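Local coordinates for uncharacterized protein YppE (Bacillus subtilis, PDB 2IM8), which is of unknown function but folds as an all-helical four-helix bundle and belongs to the bacterial DUF1798 family, at residues E8-M13 with Y108-V113; I14-K19 with D80-L85; G57-I62 with E73-V78. All coordinates share one frame; numbering follows the deposited sequence.

Contact 1 (E8-M13 with Y108-V113); sequences EMTEQM and YTLHAV
The methyl CG2 of T10 points at the backbone of L110, coming to 3.3 Å from L110 O. It is placed there because CG2 lies anti to the T10 backbone N (OG1 chi1 -60°), which puts OG1 anti to the carbonyl carbon, beside the backbone N. OG1 has CG1 of V113 4.2 Å away, a loose contact. The hydroxyl has two hydrogen-bond partners, L6 O one turn earlier in its own helix and W54 NE1 of helix 36-64, while the methyl does the packing. The side chains of L110 and M13, a selenomethionine, lie nearly perpendicular. CD1 of L110 sits 3.8 Å from M13 CB, and its other methyl, CD2, has M13 SE 4.2 Å away. M13 is extended to the selenium and then bends (chi3 72°), which brings CE back to 4.2 Å from L110 CD2. These pairs join helix 3-29 to helix 96-121, the first and last helices of a four-helix bundle, whose segments run nearly antiparallel at 155° with their axes 9.7 Å apart. All four touching residues are buried, and W54 meets M13, L110 and V113 as well. On the partly exposed flank, E11 OE2 forms a salt bridge with K114 NZ, the next residue along after V113.

Contact 2 (I14-K19 with D80-L85); sequences IEVAEK and DNFLEL
V16 and F82 meet with their side chains nearly perpendicular, the valine methyl CG1 resting against the far end of the phenyl ring. Followed outward from CB, F82 first stands off to the flank of its helix; with CG anti to its backbone N (chi1 -179°), the ring then swings across toward helix 3-29. CE1 is one of the two ring atoms to make the contact, 3.7 Å from V16 CG1 and 4.0 Å from V16 CB. At the tip, CZ comes closer still, 3.5 Å from CG1 of V16, with V16 CB 3.9 Å away from the same atom. The methyl approaches the ring obliquely, and A17 N lies 4.5 Å from F82 CE1. One turn along, L85 sets its CD2 methyl 3.7 Å from the CB of A17, and the small alanine lets the leucine approach the helix backbone, CD2 standing 4.0 Å from A17 CA. Segments 14-19 and 80-85, on the first and third helices of the four-helix bundle, cross at 44° with axes 10.5 Å apart. N47 and A51 of helix 36-64 also touch F82, while F99 of helix 96-121 touches L85. With an alanine here in place of F82 the ring is gone, which is likely to leave a gap between V16 and A51 and to deprive V16 CG1 of its partner. The closest pairs are all hydrocarbon, so the helices are held by close-fitting shape and by the removal of hydrocarbon from water, with no directional bond to fix the ring.

Contact 3 (G57-I62 with E73-V78); sequences GALELI and EQIEAV
Segments 57-62 and 73-78 are helical and run in roughly opposite directions, closest at A58 and I75, whose CA atoms are 6.9 Å apart. I75 reaches across and carries every contact. Its delta methyl CD1 meets the CB of A58 at 3.6 Å, and its branch methyl CG2 is 3.8 Å from that same A58 CB, so the two methyls fork over the end of the alanine. The conformation explains this: CG2 lies anti to the I75 backbone N while CG1 stands beside it (chi1 -66°), and CD1 is then folded back (chi2 -59°). CG2 has a second neighbour, L59, whose CD2 stands 3.9 Å from it. L59 and I75 lie alongside each other, head to tail, and the leucine CD2 also lies 4.0 Å from I75 CB. A58 points its methyl directly at the partner helix, whereas L59 leaves its helix more to the side and only its end comes in. The contact is wholly apolar, and L59 keeps part of its surface open to solvent. Helices 36-64 and 72-91 form a helical hairpin here, close to the loop that links them: V70 of that loop touches I75, and H71 N is hydrogen-bonded to Q74 OE1. I75 also packs on W54 within the hairpin, and on V113 of helix 96-121, which joins the hairpin to the last helix.

How the contacts relate
All three contacts are buried; the centres of contacts 1 and 2, which both use helix 3-29, lie about 7 and 4 Å from the chain centre, that of contact 3 about 12 Å, beside a hairpin loop. Contacts 2 and 3 share helix 72-91, and their centres are about 16 Å apart; they meet only through adjoining sequence. Contact 1 touches both others: M13 O lies 3.7 Å from F82 CE1, and T109 CG2 is 3.6 Å from V78 CG2. Contacts 2 and 3 are essentially hydrocarbon packing, the former with an aromatic ring and the latter with just aliphatic groups, while contact 1 also sets a threonine against a carbonyl.

Contact 1 (E8-M13 with Y108-V113)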
ATOM      1  N   GLU A   8       4.010   4.328 -10.913  1.00 17.04           N
ATOM      2  CA  GLU A   8       2.564   4.251 -11.110  1.00 17.85           C
ATOM      3  C   GLU A   8       1.967   3.316 -10.073  1.00 16.61           C
ATOM      4  O   GLU A   8       0.941   3.625  -9.470  1.00 17.02           O
ATOM      5  CB  GLU A   8       2.227   3.733 -12.509  1.00 35.79           C
ATOM      6  CG  GLU A   8       2.725   4.616 -13.632  1.00 42.99           C
ATOM      7  CD  GLU A   8       2.239   4.147 -14.990  1.00 46.92           C
ATOM      8  OE1 GLU A   8       2.493   2.973 -15.336  1.00 49.27           O
ATOM      9  OE2 GLU A   8       1.598   4.951 -15.704  1.00 50.01           O
HETATM   10  N   MSE A   9       2.611   2.170  -9.867  1.00 14.46           N
HETATM   11  CA  MSE A   9       2.116   1.211  -8.886  1.00 15.68           C
HETATM   12  C   MSE A   9       2.150   1.824  -7.492  1.00 14.60           C
HETATM   13  O   MSE A   9       1.283   1.560  -6.668  1.00 12.35           O
HETATM   14  CB  MSE A   9       2.951  -0.067  -8.921  1.00 21.73           C
HETATM   15  CG  MSE A   9       2.727  -0.900 -10.164  1.00 25.85           C
HETATM   16 SE   MSE A   9       3.728  -2.531 -10.049  1.00 36.20          SE
HETATM   17  CE  MSE A   9       3.008  -3.426 -11.610  1.00 33.03           C
ATOM     18  N   THR A  10       3.163   2.641  -7.233  1.00 11.17           N
ATOM     19  CA  THR A  10       3.285   3.299  -5.938  1.00 12.20           C
ATOM     20  C   THR A  10       2.109   4.262  -5.726  1.00 12.23           C
ATOM     21  O   THR A  10       1.498   4.281  -4.658  1.00 11.63           O
ATOM     22  CB  THR A  10       4.595   4.096  -5.851  1.00 11.16           C
ATOM     23  OG1 THR A  10       5.701   3.206  -6.017  1.00 11.32           O
ATOM     24  CG2 THR A  10       4.710   4.801  -4.493  1.00 14.99           C
ATOM     25  N   GLU A  11       1.796   5.064  -6.743  1.00 13.75           N
ATOM     26  CA  GLU A  11       0.706   6.023  -6.623  1.00 13.96           C
ATOM     27  C   GLU A  11      -0.638   5.317  -6.525  1.00 13.91           C
ATOM     28  O   GLU A  11      -1.548   5.799  -5.852  1.00 12.64           O
ATOM     29  CB  GLU A  11       0.719   7.008  -7.798  1.00 20.04           C
ATOM     30  CG  GLU A  11       1.885   8.007  -7.750  1.00 21.29           C
ATOM     31  CD  GLU A  11       1.630   9.237  -6.863  1.00 25.69           C
ATOM     32  OE1 GLU A  11       0.883   9.144  -5.864  1.00 24.44           O
ATOM     33  OE2 GLU A  11       2.198  10.313  -7.167  1.00 28.34           O
ATOM     34  N   GLN A  12      -0.750   4.167  -7.186  1.00 11.25           N
ATOM     35  CA  GLN A  12      -1.977   3.373  -7.158  1.00 11.78           C
ATOM     36  C   GLN A  12      -2.208   2.874  -5.728  1.00  8.81           C
ATOM     37  O   GLN A  12      -3.314   2.966  -5.205  1.00 11.12           O
ATOM     38  CB  GLN A  12      -1.852   2.176  -8.110  1.00 16.71           C
ATOM     39  CG  GLN A  12      -3.173   1.633  -8.622  1.00 23.99           C
ATOM     40  CD  GLN A  12      -2.999   0.551  -9.674  1.00 25.72           C
ATOM     41  OE1 GLN A  12      -2.207   0.694 -10.617  1.00 28.81           O
ATOM     42  NE2 GLN A  12      -3.751  -0.532  -9.530  1.00 27.90           N
HETATM   43  N   MSE A  13      -1.162   2.349  -5.096  1.00 11.38           N
HETATM   44  CA  MSE A  13      -1.280   1.857  -3.723  1.00 11.13           C
HETATM   45  C   MSE A  13      -1.592   2.987  -2.744  1.00  9.19           C
HETATM   46  O   MSE A  13      -2.348   2.807  -1.791  1.00  8.03           O
HETATM   47  CB  MSE A  13       0.003   1.139  -3.300  1.00 15.86           C
HETATM   48  CG  MSE A  13       0.178  -0.215  -3.987  1.00 18.99           C
HETATM   49 SE   MSE A  13       1.879  -1.055  -3.612  1.00 24.74          SE
HETATM   50  CE  MSE A  13       1.566  -1.556  -1.775  1.00 14.66           C
ATOM     51  N   TYR A 108       4.022   5.964   4.457  1.00  8.87           N
ATOM     52  CA  TYR A 108       5.385   6.491   4.538  1.00 13.78           C
ATOM     53  C   TYR A 108       6.348   5.720   3.653  1.00 10.92           C
ATOM     54  O   TYR A 108       7.149   6.312   2.929  1.00 14.61           O
ATOM     55  CB  TYR A 108       5.922   6.490   5.974  1.00 12.90           C
ATOM     56  CG  TYR A 108       7.388   6.860   5.994  1.00 14.85           C
ATOM     57  CD1 TYR A 108       7.802   8.133   5.613  1.00 12.86           C
ATOM     58  CD2 TYR A 108       8.366   5.909   6.270  1.00 14.85           C
ATOM     59  CE1 TYR A 108       9.147   8.452   5.492  1.00 14.71           C
ATOM     60  CE2 TYR A 108       9.724   6.216   6.156  1.00 12.40           C
ATOM     61  CZ  TYR A 108      10.105   7.488   5.762  1.00 15.65           C
ATOM     62  OH  TYR A 108      11.435   7.792   5.587  1.00 15.44           O
ATOM     63  N   THR A 109       6.292   4.394   3.709  1.00 11.82           N
ATOM     64  CA  THR A 109       7.190   3.616   2.872  1.00 10.78           C
ATOM     65  C   THR A 109       6.901   3.911   1.403  1.00 10.69           C
ATOM     66  O   THR A 109       7.830   4.043   0.604  1.00  9.31           O
ATOM     67  CB  THR A 109       7.058   2.102   3.141  1.00 17.71           C
ATOM     68  OG1 THR A 109       7.412   1.834   4.503  1.00 21.45           O
ATOM     69  CG2 THR A 109       7.985   1.304   2.205  1.00 19.32           C
ATOM     70  N   LEU A 110       5.621   4.038   1.051  1.00 13.86           N
ATOM     71  CA  LEU A 110       5.248   4.331  -0.330  1.00 13.52           C
ATOM     72  C   LEU A 110       5.825   5.688  -0.744  1.00 15.57           C
ATOM     73  O   LEU A 110       6.387   5.837  -1.827  1.00 15.52           O
ATOM     74  CB  LEU A 110       3.720   4.327  -0.493  1.00  9.43           C
ATOM     75  CG  LEU A 110       3.086   2.930  -0.378  1.00  9.57           C
ATOM     76  CD1 LEU A 110       1.563   3.010  -0.447  1.00 11.34           C
ATOM     77  CD2 LEU A 110       3.650   2.047  -1.489  1.00 11.75           C
ATOM     78  N   HIS A 111       5.684   6.680   0.122  1.00  9.00           N
ATOM     79  CA  HIS A 111       6.220   7.998  -0.174  1.00 10.57           C
ATOM     80  C   HIS A 111       7.738   7.961  -0.268  1.00 11.11           C
ATOM     81  O   HIS A 111       8.315   8.666  -1.091  1.00 11.93           O
ATOM     82  CB  HIS A 111       5.774   8.999   0.886  1.00 11.60           C
ATOM     83  CG  HIS A 111       4.329   9.373   0.769  1.00 13.76           C
ATOM     84  ND1 HIS A 111       3.526   9.617   1.861  1.00 14.80           N
ATOM     85  CD2 HIS A 111       3.538   9.527  -0.320  1.00 13.36           C
ATOM     86  CE1 HIS A 111       2.303   9.901   1.451  1.00 13.34           C
ATOM     87  NE2 HIS A 111       2.283   9.854   0.131  1.00 13.61           N
ATOM     88  N   ALA A 112       8.379   7.141   0.563  1.00 13.88           N
ATOM     89  CA  ALA A 112       9.839   7.013   0.551  1.00 15.61           C
ATOM     90  C   ALA A 112      10.310   6.465  -0.797  1.00 17.39           C
ATOM     91  O   ALA A 112      11.242   6.988  -1.407  1.00 18.72           O
ATOM     92  CB  ALA A 112      10.287   6.092   1.671  1.00 20.85           C
ATOM     93  N   VAL A 113       9.666   5.400  -1.258  1.00 16.27           N
ATOM     94  CA  VAL A 113      10.013   4.798  -2.540  1.00 16.89           C
ATOM     95  C   VAL A 113       9.803   5.840  -3.633  1.00 17.69           C
ATOM     96  O   VAL A 113      10.629   5.986  -4.537  1.00 18.00           O
ATOM     97  CB  VAL A 113       9.146   3.532  -2.808  1.00 18.11           C
ATOM     98  CG1 VAL A 113       9.437   2.954  -4.189  1.00 16.07           C
ATOM     99  CG2 VAL A 113       9.444   2.488  -1.751  1.00 15.36           C
TER

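Contact 2 (I14-K19 with D80-L85)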
ATOM      1  N   ILE A  14      -1.016   4.159  -2.980  1.00 11.73           N
ATOM      2  CA  ILE A  14      -1.273   5.300  -2.104  1.00 11.17           C
ATOM      3  C   ILE A  14      -2.755   5.631  -2.163  1.00 11.75           C
ATOM      4  O   ILE A  14      -3.401   5.861  -1.139  1.00 11.18           O
ATOM      5  CB  ILE A  14      -0.444   6.538  -2.535  1.00 12.73           C
ATOM      6  CG1 ILE A  14       1.033   6.274  -2.262  1.00 11.18           C
ATOM      7  CG2 ILE A  14      -0.920   7.807  -1.786  1.00 10.22           C
ATOM      8  CD1 ILE A  14       1.963   7.348  -2.833  1.00 15.55           C
ATOM      9  N   GLU A  15      -3.301   5.640  -3.370  1.00 10.78           N
ATOM     10  CA  GLU A  15      -4.713   5.942  -3.533  1.00 10.38           C
ATOM     11  C   GLU A  15      -5.573   4.846  -2.883  1.00  9.92           C
ATOM     12  O   GLU A  15      -6.551   5.142  -2.196  1.00 10.58           O
ATOM     13  CB  GLU A  15      -5.059   6.095  -5.025  1.00 13.18           C
ATOM     14  CG  GLU A  15      -6.500   6.541  -5.259  1.00 12.83           C
ATOM     15  CD  GLU A  15      -6.857   6.763  -6.733  1.00 20.26           C
ATOM     16  OE1 GLU A  15      -5.936   6.938  -7.568  1.00 17.94           O
ATOM     17  OE2 GLU A  15      -8.076   6.780  -7.048  1.00 18.12           O
ATOM     18  N   VAL A  16      -5.209   3.586  -3.096  1.00 12.09           N
ATOM     19  CA  VAL A  16      -5.945   2.471  -2.491  1.00 13.52           C
ATOM     20  C   VAL A  16      -5.971   2.663  -0.977  1.00 12.42           C
ATOM     21  O   VAL A  16      -7.002   2.480  -0.330  1.00 13.21           O
ATOM     22  CB  VAL A  16      -5.264   1.114  -2.791  1.00 10.45           C
ATOM     23  CG1 VAL A  16      -5.856   0.014  -1.895  1.00 12.64           C
ATOM     24  CG2 VAL A  16      -5.435   0.764  -4.256  1.00 11.04           C
ATOM     25  N   ALA A  17      -4.821   3.039  -0.418  1.00  8.35           N
ATOM     26  CA  ALA A  17      -4.705   3.262   1.020  1.00  9.01           C
ATOM     27  C   ALA A  17      -5.528   4.460   1.515  1.00 10.38           C
ATOM     28  O   ALA A  17      -6.195   4.371   2.550  1.00  8.76           O
ATOM     29  CB  ALA A  17      -3.238   3.448   1.400  1.00 17.43           C
ATOM     30  N   GLU A  18      -5.478   5.578   0.792  1.00 11.34           N
ATOM     31  CA  GLU A  18      -6.230   6.763   1.205  1.00 12.34           C
ATOM     32  C   GLU A  18      -7.728   6.562   1.020  1.00 10.86           C
ATOM     33  O   GLU A  18      -8.524   6.991   1.858  1.00  8.35           O
ATOM     34  CB  GLU A  18      -5.745   8.009   0.449  1.00 14.46           C
ATOM     35  CG  GLU A  18      -4.272   8.297   0.716  1.00 15.83           C
ATOM     36  CD  GLU A  18      -3.791   9.618   0.153  1.00 16.72           C
ATOM     37  OE1 GLU A  18      -4.160   9.960  -0.988  1.00 18.96           O
ATOM     38  OE2 GLU A  18      -3.018  10.305   0.853  1.00 20.22           O
ATOM     39  N   LYS A  19      -8.119   5.913  -0.070  1.00 12.80           N
ATOM     40  CA  LYS A  19      -9.539   5.656  -0.280  1.00 14.93           C
ATOM     41  C   LYS A  19      -9.965   4.625   0.763  1.00 13.17           C
ATOM     42  O   LYS A  19     -11.082   4.667   1.284  1.00 11.93           O
ATOM     43  CB  LYS A  19      -9.798   5.122  -1.690  1.00 17.86           C
ATOM     44  CG  LYS A  19      -9.719   6.191  -2.776  1.00 23.78           C
ATOM     45  CD  LYS A  19     -10.090   5.619  -4.133  1.00 26.22           C
ATOM     46  CE  LYS A  19     -11.466   4.967  -4.094  1.00 26.57           C
ATOM     47  NZ  LYS A  19     -12.544   5.920  -3.662  1.00 30.67           N
ATOM     48  N   ASP A  80       1.883  -7.273   4.173  1.00 15.05           N
ATOM     49  CA  ASP A  80       0.928  -7.641   5.216  1.00 16.61           C
ATOM     50  C   ASP A  80       0.119  -6.479   5.751  1.00 13.99           C
ATOM     51  O   ASP A  80      -1.074  -6.623   5.979  1.00 15.09           O
ATOM     52  CB  ASP A  80       1.630  -8.362   6.370  1.00 19.45           C
ATOM     53  CG  ASP A  80       2.295  -9.650   5.923  1.00 21.87           C
ATOM     54  OD1 ASP A  80       1.832 -10.234   4.919  1.00 19.54           O
ATOM     55  OD2 ASP A  80       3.269 -10.081   6.578  1.00 27.46           O
ATOM     56  N   ASN A  81       0.747  -5.325   5.943  1.00 13.63           N
ATOM     57  CA  ASN A  81       0.006  -4.178   6.460  1.00 13.89           C
ATOM     58  C   ASN A  81      -0.984  -3.657   5.415  1.00 11.84           C
ATOM     59  O   ASN A  81      -2.128  -3.339   5.739  1.00 12.10           O
ATOM     60  CB  ASN A  81       0.959  -3.052   6.874  1.00 15.59           C
ATOM     61  CG  ASN A  81       1.654  -3.327   8.196  1.00 16.97           C
ATOM     62  OD1 ASN A  81       1.046  -3.844   9.139  1.00 17.52           O
ATOM     63  ND2 ASN A  81       2.924  -2.958   8.280  1.00 16.90           N
ATOM     64  N   PHE A  82      -0.539  -3.577   4.166  1.00  8.16           N
ATOM     65  CA  PHE A  82      -1.381  -3.100   3.079  1.00  7.94           C
ATOM     66  C   PHE A  82      -2.609  -3.985   2.907  1.00  9.40           C
ATOM     67  O   PHE A  82      -3.726  -3.485   2.762  1.00  9.62           O
ATOM     68  CB  PHE A  82      -0.574  -3.061   1.783  1.00  7.07           C
ATOM     69  CG  PHE A  82      -1.347  -2.557   0.595  1.00  7.68           C
ATOM     70  CD1 PHE A  82      -1.712  -1.214   0.494  1.00  9.45           C
ATOM     71  CD2 PHE A  82      -1.699  -3.423  -0.434  1.00 11.54           C
ATOM     72  CE1 PHE A  82      -2.418  -0.742  -0.627  1.00 10.75           C
ATOM     73  CE2 PHE A  82      -2.405  -2.959  -1.561  1.00  9.91           C
ATOM     74  CZ  PHE A  82      -2.762  -1.616  -1.650  1.00  9.21           C
ATOM     75  N   LEU A  83      -2.410  -5.302   2.918  1.00 10.54           N
ATOM     76  CA  LEU A  83      -3.539  -6.220   2.767  1.00 12.73           C
ATOM     77  C   LEU A  83      -4.493  -6.149   3.951  1.00 11.38           C
ATOM     78  O   LEU A  83      -5.702  -6.323   3.790  1.00 12.19           O
ATOM     79  CB  LEU A  83      -3.052  -7.658   2.575  1.00 16.18           C
ATOM     80  CG  LEU A  83      -2.656  -8.056   1.151  1.00 20.61           C
ATOM     81  CD1 LEU A  83      -1.641  -7.080   0.601  1.00 22.38           C
ATOM     82  CD2 LEU A  83      -2.090  -9.467   1.165  1.00 20.87           C
ATOM     83  N   GLU A  84      -3.968  -5.911   5.148  1.00 10.64           N
ATOM     84  CA  GLU A  84      -4.863  -5.796   6.294  1.00  8.87           C
ATOM     85  C   GLU A  84      -5.678  -4.519   6.093  1.00  9.37           C
ATOM     86  O   GLU A  84      -6.896  -4.513   6.283  1.00  7.21           O
ATOM     87  CB  GLU A  84      -4.091  -5.727   7.608  1.00 12.62           C
ATOM     88  CG  GLU A  84      -4.975  -5.330   8.796  1.00 14.24           C
ATOM     89  CD  GLU A  84      -4.313  -5.502  10.151  1.00 16.11           C
ATOM     90  OE1 GLU A  84      -3.073  -5.358  10.248  1.00 16.46           O
ATOM     91  OE2 GLU A  84      -5.054  -5.764  11.128  1.00 14.55           O
ATOM     92  N   LEU A  85      -4.993  -3.446   5.693  1.00 10.46           N
ATOM     93  CA  LEU A  85      -5.638  -2.157   5.452  1.00 12.17           C
ATOM     94  C   LEU A  85      -6.782  -2.329   4.455  1.00 10.49           C
ATOM     95  O   LEU A  85      -7.881  -1.816   4.671  1.00 11.47           O
ATOM     96  CB  LEU A  85      -4.595  -1.142   4.946  1.00 12.97           C
ATOM     97  CG  LEU A  85      -4.892   0.049   4.013  1.00 20.64           C
ATOM     98  CD1 LEU A  85      -6.294   0.614   4.205  1.00 18.33           C
ATOM     99  CD2 LEU A  85      -3.826   1.120   4.273  1.00 18.54           C
TER

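Contact 3 (G57-I62 with E73-V78)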
ATOM      1  N   GLY A  57       9.513  -4.841  -7.695  1.00 22.48           N
ATOM      2  CA  GLY A  57      10.117  -3.714  -8.384  1.00 23.01           C
ATOM      3  C   GLY A  57      10.895  -2.840  -7.411  1.00 23.36           C
ATOM      4  O   GLY A  57      11.994  -2.372  -7.721  1.00 21.96           O
ATOM      5  N   ALA A  58      10.320  -2.621  -6.230  1.00 19.99           N
ATOM      6  CA  ALA A  58      10.965  -1.812  -5.199  1.00 19.11           C
ATOM      7  C   ALA A  58      12.279  -2.467  -4.800  1.00 21.07           C
ATOM      8  O   ALA A  58      13.308  -1.797  -4.704  1.00 22.73           O
ATOM      9  CB  ALA A  58      10.047  -1.672  -3.966  1.00  9.19           C
ATOM     10  N   LEU A  59      12.247  -3.775  -4.565  1.00 16.11           N
ATOM     11  CA  LEU A  59      13.463  -4.484  -4.189  1.00 17.37           C
ATOM     12  C   LEU A  59      14.519  -4.396  -5.295  1.00 19.13           C
ATOM     13  O   LEU A  59      15.711  -4.237  -5.014  1.00 19.12           O
ATOM     14  CB  LEU A  59      13.148  -5.941  -3.869  1.00 19.42           C
ATOM     15  CG  LEU A  59      12.345  -6.145  -2.581  1.00 17.71           C
ATOM     16  CD1 LEU A  59      11.977  -7.609  -2.453  1.00 17.86           C
ATOM     17  CD2 LEU A  59      13.167  -5.674  -1.370  1.00 18.35           C
ATOM     18  N   GLU A  60      14.088  -4.502  -6.550  1.00 20.05           N
ATOM     19  CA  GLU A  60      15.020  -4.396  -7.673  1.00 22.65           C
ATOM     20  C   GLU A  60      15.675  -3.016  -7.617  1.00 23.00           C
ATOM     21  O   GLU A  60      16.891  -2.881  -7.752  1.00 21.47           O
ATOM     22  CB  GLU A  60      14.285  -4.548  -9.012  1.00 39.98           C
ATOM     23  CG  GLU A  60      13.861  -5.970  -9.347  1.00 45.98           C
ATOM     24  CD  GLU A  60      13.248  -6.081 -10.730  1.00 48.44           C
ATOM     25  OE1 GLU A  60      13.867  -5.582 -11.700  1.00 50.37           O
ATOM     26  OE2 GLU A  60      12.152  -6.672 -10.850  1.00 49.35           O
ATOM     27  N   LEU A  61      14.847  -1.999  -7.401  1.00 21.12           N
ATOM     28  CA  LEU A  61      15.307  -0.619  -7.321  1.00 21.83           C
ATOM     29  C   LEU A  61      16.442  -0.401  -6.323  1.00 22.68           C
ATOM     30  O   LEU A  61      17.386   0.341  -6.607  1.00 21.37           O
ATOM     31  CB  LEU A  61      14.144   0.304  -6.939  1.00 22.88           C
ATOM     32  CG  LEU A  61      14.507   1.772  -6.675  1.00 24.08           C
ATOM     33  CD1 LEU A  61      14.786   2.466  -7.994  1.00 24.47           C
ATOM     34  CD2 LEU A  61      13.365   2.473  -5.945  1.00 26.68           C
ATOM     35  N   ILE A  62      16.352  -1.042  -5.158  1.00 19.51           N
ATOM     36  CA  ILE A  62      17.369  -0.869  -4.127  1.00 21.14           C
ATOM     37  C   ILE A  62      18.614  -1.720  -4.315  1.00 22.67           C
ATOM     38  O   ILE A  62      19.653  -1.436  -3.720  1.00 21.85           O
ATOM     39  CB  ILE A  62      16.794  -1.127  -2.713  1.00 30.87           C
ATOM     40  CG1 ILE A  62      16.487  -2.607  -2.523  1.00 32.58           C
ATOM     41  CG2 ILE A  62      15.527  -0.304  -2.518  1.00 31.55           C
ATOM     42  CD1 ILE A  62      16.055  -2.959  -1.112  1.00 34.17           C
ATOM     43  N   GLU A  73      13.929  -4.482   4.491  1.00 15.36           N
ATOM     44  CA  GLU A  73      12.948  -4.800   5.527  1.00 15.96           C
ATOM     45  C   GLU A  73      11.713  -3.913   5.441  1.00 13.60           C
ATOM     46  O   GLU A  73      10.589  -4.360   5.660  1.00 11.15           O
ATOM     47  CB  GLU A  73      13.571  -4.656   6.918  1.00 30.99           C
ATOM     48  CG  GLU A  73      14.757  -5.560   7.160  1.00 36.66           C
ATOM     49  CD  GLU A  73      16.057  -4.996   6.619  1.00 40.37           C
ATOM     50  OE1 GLU A  73      16.034  -3.946   5.931  1.00 39.85           O
ATOM     51  OE2 GLU A  73      17.106  -5.614   6.887  1.00 43.12           O
ATOM     52  N   GLN A  74      11.942  -2.648   5.128  1.00 16.70           N
ATOM     53  CA  GLN A  74      10.878  -1.666   5.008  1.00 17.91           C
ATOM     54  C   GLN A  74       9.948  -2.070   3.861  1.00 15.90           C
ATOM     55  O   GLN A  74       8.728  -2.086   4.013  1.00 16.15           O
ATOM     56  CB  GLN A  74      11.525  -0.307   4.754  1.00 23.53           C
ATOM     57  CG  GLN A  74      10.632   0.893   4.659  1.00 27.32           C
ATOM     58  CD  GLN A  74      11.467   2.157   4.556  1.00 30.41           C
ATOM     59  OE1 GLN A  74      12.531   2.157   3.927  1.00 30.82           O
ATOM     60  NE2 GLN A  74      10.999   3.236   5.171  1.00 30.42           N
ATOM     61  N   ILE A  75      10.536  -2.422   2.724  1.00 13.43           N
ATOM     62  CA  ILE A  75       9.747  -2.824   1.567  1.00 14.54           C
ATOM     63  C   ILE A  75       8.941  -4.075   1.883  1.00 14.21           C
ATOM     64  O   ILE A  75       7.736  -4.120   1.645  1.00 15.16           O
ATOM     65  CB  ILE A  75      10.644  -3.093   0.335  1.00 15.30           C
ATOM     66  CG1 ILE A  75      11.300  -1.785  -0.128  1.00 16.16           C
ATOM     67  CG2 ILE A  75       9.807  -3.678  -0.804  1.00 13.88           C
ATOM     68  CD1 ILE A  75      10.295  -0.706  -0.503  1.00 19.12           C
ATOM     69  N   GLU A  76       9.611  -5.078   2.440  1.00 14.74           N
ATOM     70  CA  GLU A  76       8.963  -6.345   2.784  1.00 16.85           C
ATOM     71  C   GLU A  76       7.776  -6.228   3.750  1.00 16.01           C
ATOM     72  O   GLU A  76       6.818  -6.999   3.657  1.00 15.58           O
ATOM     73  CB  GLU A  76      10.006  -7.316   3.354  1.00 20.25           C
ATOM     74  CG  GLU A  76      11.110  -7.677   2.365  1.00 24.67           C
ATOM     75  CD  GLU A  76      12.157  -8.616   2.958  1.00 29.26           C
ATOM     76  OE1 GLU A  76      12.706  -8.303   4.038  1.00 30.67           O
ATOM     77  OE2 GLU A  76      12.436  -9.663   2.336  1.00 31.49           O
ATOM     78  N   ALA A  77       7.821  -5.259   4.659  1.00 16.98           N
ATOM     79  CA  ALA A  77       6.747  -5.075   5.636  1.00 15.81           C
ATOM     80  C   ALA A  77       5.419  -4.534   5.078  1.00 15.78           C
ATOM     81  O   ALA A  77       4.364  -4.720   5.691  1.00 16.54           O
ATOM     82  CB  ALA A  77       7.229  -4.165   6.757  1.00 15.89           C
ATOM     83  N   VAL A  78       5.478  -3.861   3.932  1.00 14.33           N
ATOM     84  CA  VAL A  78       4.293  -3.266   3.307  1.00 14.96           C
ATOM     85  C   VAL A  78       3.151  -4.247   3.013  1.00 15.60           C
ATOM     86  O   VAL A  78       1.992  -3.997   3.360  1.00 14.18           O
ATOM     87  CB  VAL A  78       4.690  -2.547   1.988  1.00 13.02           C
ATOM     88  CG1 VAL A  78       3.441  -2.009   1.274  1.00 12.55           C
ATOM     89  CG2 VAL A  78       5.658  -1.395   2.303  1.00 12.58           C
TER